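Side-chain contact in serine protease pet (Escherichia coli, PDB 4OM9), which is a serine protease and autotransporter enterotoxin of enteroaggregative strains, probably cleaving alpha-fodrin in host cells: residues 520-525 with 623-628. Numbering follows the deposited sequence.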
ATOM      1  N   ALA A 520       7.939  -2.327  -1.018  1.00 31.47           N
ATOM      2  CA  ALA A 520       8.858  -3.048  -0.148  1.00 32.32           C
ATOM      3  C   ALA A 520       9.419  -2.043   0.849  1.00 31.74           C
ATOM      4  O   ALA A 520       9.927  -0.977   0.458  1.00 30.92           O
ATOM      5  CB  ALA A 520       9.973  -3.709  -0.943  1.00 33.01           C
ATOM      6  N   THR A 521       9.289  -2.350   2.131  1.00 32.22           N
ATOM      7  CA  THR A 521       9.689  -1.391   3.164  1.00 31.73           C
ATOM      8  C   THR A 521      11.166  -1.048   3.024  1.00 31.68           C
ATOM      9  O   THR A 521      11.993  -1.911   2.848  1.00 32.58           O
ATOM     10  CB  THR A 521       9.346  -1.946   4.545  1.00 32.49           C
ATOM     11  OG1 THR A 521       7.917  -1.954   4.673  1.00 33.07           O
ATOM     12  CG2 THR A 521       9.963  -1.091   5.674  1.00 32.20           C
ATOM     13  N   ASP A 522      11.488   0.231   3.020  1.00 30.73           N
ATOM     14  CA  ASP A 522      12.896   0.637   2.934  1.00 33.57           C
ATOM     15  C   ASP A 522      13.644   0.399   4.247  1.00 32.92           C
ATOM     16  O   ASP A 522      13.101   0.611   5.332  1.00 31.33           O
ATOM     17  CB  ASP A 522      13.025   2.119   2.550  1.00 37.32           C
ATOM     18  CG  ASP A 522      12.296   2.459   1.266  1.00 32.52           C
ATOM     19  OD1 ASP A 522      12.720   1.960   0.208  1.00 35.70           O
ATOM     20  OD2 ASP A 522      11.318   3.235   1.306  1.00 33.91           O
ATOM     21  N   HIS A 523      14.886  -0.051   4.134  1.00 32.05           N
ATOM     22  CA  HIS A 523      15.752  -0.179   5.281  1.00 32.70           C
ATOM     23  C   HIS A 523      17.015   0.615   5.031  1.00 32.42           C
ATOM     24  O   HIS A 523      17.324   1.006   3.893  1.00 31.98           O
ATOM     25  CB  HIS A 523      16.094  -1.654   5.579  1.00 37.42           C
ATOM     26  CG  HIS A 523      14.903  -2.491   5.909  1.00 35.41           C
ATOM     27  ND1 HIS A 523      14.534  -2.793   7.207  1.00 35.49           N
ATOM     28  CD2 HIS A 523      13.955  -3.057   5.116  1.00 35.25           C
ATOM     29  CE1 HIS A 523      13.442  -3.525   7.200  1.00 36.24           C
ATOM     30  NE2 HIS A 523      13.062  -3.696   5.942  1.00 41.87           N
ATOM     31  N   ALA A 524      17.735   0.867   6.118  1.00 32.74           N
ATOM     32  CA  ALA A 524      19.033   1.498   6.056  1.00 32.72           C
ATOM     33  C   ALA A 524      20.012   0.527   5.423  1.00 33.85           C
ATOM     34  O   ALA A 524      19.824  -0.697   5.477  1.00 34.88           O
ATOM     35  CB  ALA A 524      19.505   1.898   7.460  1.00 32.94           C
ATOM     36  N   ILE A 525      21.062   1.071   4.827  1.00 33.78           N
ATOM     37  CA  ILE A 525      22.173   0.252   4.386  1.00 36.66           C
ATOM     38  C   ILE A 525      23.429   0.762   5.073  1.00 38.19           C
ATOM     39  O   ILE A 525      23.384   1.748   5.797  1.00 40.42           O
ATOM     40  CB  ILE A 525      22.339   0.290   2.866  1.00 40.28           C
ATOM     41  CG1 ILE A 525      22.804   1.681   2.415  1.00 39.88           C
ATOM     42  CG2 ILE A 525      21.025  -0.114   2.167  1.00 36.00           C
ATOM     43  CD1 ILE A 525      22.832   1.829   0.906  1.00 42.81           C
ATOM     44  N   LEU A 623      16.322   0.332  -6.011  1.00 31.98           N
ATOM     45  CA  LEU A 623      17.525   0.340  -5.204  1.00 32.50           C
ATOM     46  C   LEU A 623      17.854   1.713  -4.566  1.00 34.01           C
ATOM     47  O   LEU A 623      18.721   1.798  -3.690  1.00 32.37           O
ATOM     48  CB  LEU A 623      18.705  -0.135  -6.036  1.00 33.22           C
ATOM     49  CG  LEU A 623      18.606  -1.612  -6.435  1.00 39.42           C
ATOM     50  CD1 LEU A 623      19.822  -2.046  -7.246  1.00 45.23           C
ATOM     51  CD2 LEU A 623      18.430  -2.500  -5.193  1.00 36.32           C
ATOM     52  N   TYR A 624      17.167   2.773  -4.987  1.00 31.58           N
ATOM     53  CA  TYR A 624      17.376   4.077  -4.378  1.00 30.72           C
ATOM     54  C   TYR A 624      16.085   4.642  -3.847  1.00 30.22           C
ATOM     55  O   TYR A 624      15.969   5.858  -3.611  1.00 29.81           O
ATOM     56  CB  TYR A 624      17.987   5.059  -5.361  1.00 30.48           C
ATOM     57  CG  TYR A 624      19.347   4.669  -5.862  1.00 32.88           C
ATOM     58  CD1 TYR A 624      20.455   4.720  -5.022  1.00 38.40           C
ATOM     59  CD2 TYR A 624      19.535   4.270  -7.182  1.00 34.06           C
ATOM     60  CE1 TYR A 624      21.717   4.374  -5.477  1.00 40.27           C
ATOM     61  CE2 TYR A 624      20.792   3.910  -7.645  1.00 44.52           C
ATOM     62  CZ  TYR A 624      21.880   3.969  -6.787  1.00 46.78           C
ATOM     63  OH  TYR A 624      23.134   3.626  -7.241  1.00 51.88           O
ATOM     64  N   SER A 625      15.118   3.761  -3.657  1.00 30.36           N
ATOM     65  CA  SER A 625      13.899   4.102  -2.947  1.00 30.15           C
ATOM     66  C   SER A 625      14.212   4.833  -1.624  1.00 30.83           C
ATOM     67  O   SER A 625      15.060   4.392  -0.839  1.00 30.79           O
ATOM     68  CB  SER A 625      13.097   2.821  -2.683  1.00 30.57           C
ATOM     69  OG  SER A 625      11.989   3.079  -1.855  1.00 30.58           O
ATOM     70  N   GLY A 626      13.544   5.954  -1.384  1.00 29.89           N
ATOM     71  CA  GLY A 626      13.758   6.695  -0.164  1.00 30.07           C
ATOM     72  C   GLY A 626      14.989   7.573  -0.224  1.00 29.88           C
ATOM     73  O   GLY A 626      15.153   8.450   0.611  1.00 29.91           O
ATOM     74  N   LYS A 627      15.859   7.358  -1.205  1.00 30.51           N
ATOM     75  CA  LYS A 627      17.000   8.262  -1.400  1.00 29.62           C
ATOM     76  C   LYS A 627      17.196   8.603  -2.887  1.00 31.19           C
ATOM     77  O   LYS A 627      18.307   8.521  -3.425  1.00 29.82           O
ATOM     78  CB  LYS A 627      18.279   7.645  -0.799  1.00 30.16           C
ATOM     79  CG  LYS A 627      18.589   6.232  -1.240  1.00 33.37           C
ATOM     80  CD  LYS A 627      19.365   5.483  -0.160  1.00 32.01           C
ATOM     81  CE  LYS A 627      20.852   5.411  -0.469  1.00 37.28           C
ATOM     82  NZ  LYS A 627      21.607   4.741   0.649  1.00 39.92           N
ATOM     83  N   ASN A 628      16.101   8.973  -3.549  1.00 32.76           N
ATOM     84  CA  ASN A 628      16.107   9.227  -4.985  1.00 29.06           C
ATOM     85  C   ASN A 628      16.599  10.629  -5.381  1.00 32.11           C
ATOM     86  O   ASN A 628      16.990  10.853  -6.526  1.00 30.76           O
ATOM     87  CB  ASN A 628      14.701   9.023  -5.554  1.00 28.85           C
ATOM     88  CG  ASN A 628      14.211   7.588  -5.420  1.00 29.01           C
ATOM     89  OD1 ASN A 628      13.361   7.293  -4.585  1.00 29.01           O
ATOM     90  ND2 ASN A 628      14.732   6.696  -6.261  1.00 29.26           N
TER
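The carboxylate of Asp-522 lies against Ser-625 and Gly-626, the two central residues of a turn. One face looks onto the peptide between these two residues. Ser-625 O stands over that face, 4.0 Å from Asp-522 CG, and Gly-626 N lies on the same side. The other face looks back onto its own chain, at the carbonyl of Ala-520. The hydroxyl of Ser-625 approaches Asp-522 OD1 from the side facing OD2, slightly tilted from the carboxylate plane. Ser-625 OG gives a hydrogen bond to Asp-522 OD1, but its very short length of 2.5 Å is doubtful. Asp-522 OD2 is 3.2 Å from Ser-625 OG and is hydrogen-bonded to His-519 NE2, so each carboxylate oxygen has its own partner. Ser-625 reaches across because OG is anti to its backbone N (chi1 173°).

Residues 624-627 form a type II beta turn, closed by Lys-627 N to Tyr-624 O at 2.8 Å. Gly-626 holds its third position, with the positive phi usual there. Beyond the turn, the Lys-627 chain bends at chi3 (-101°) and crosses Ile-525 at a slant. Lys-627 NZ lies over the end of the Ile-525 chain, nearest CD1 and then CG1 at 3.7 Å. The 3.2 Å between Lys-627 NZ and Ile-525 CD1 is tighter than normal and doubtful. The ammonium also has a long, weak ion pair with Asp-169.

The contact joins two loops of the beta-helix region. Residues 520-525 leave strand 514-520 on the way to helix 543-550. Residues 623-628 link strand 618-622 to strand 629-630. Helix 10-17, at the N-terminal protease end of the chain, packs on the first loop: Asp-15 hydrogen-bonds to His-523 ND1 and Ala-524 N, and Leu-14 touches Ala-524. In the second loop, Gly-626 has a backbone hydrogen bond with Thr-446, just after strand 444-445.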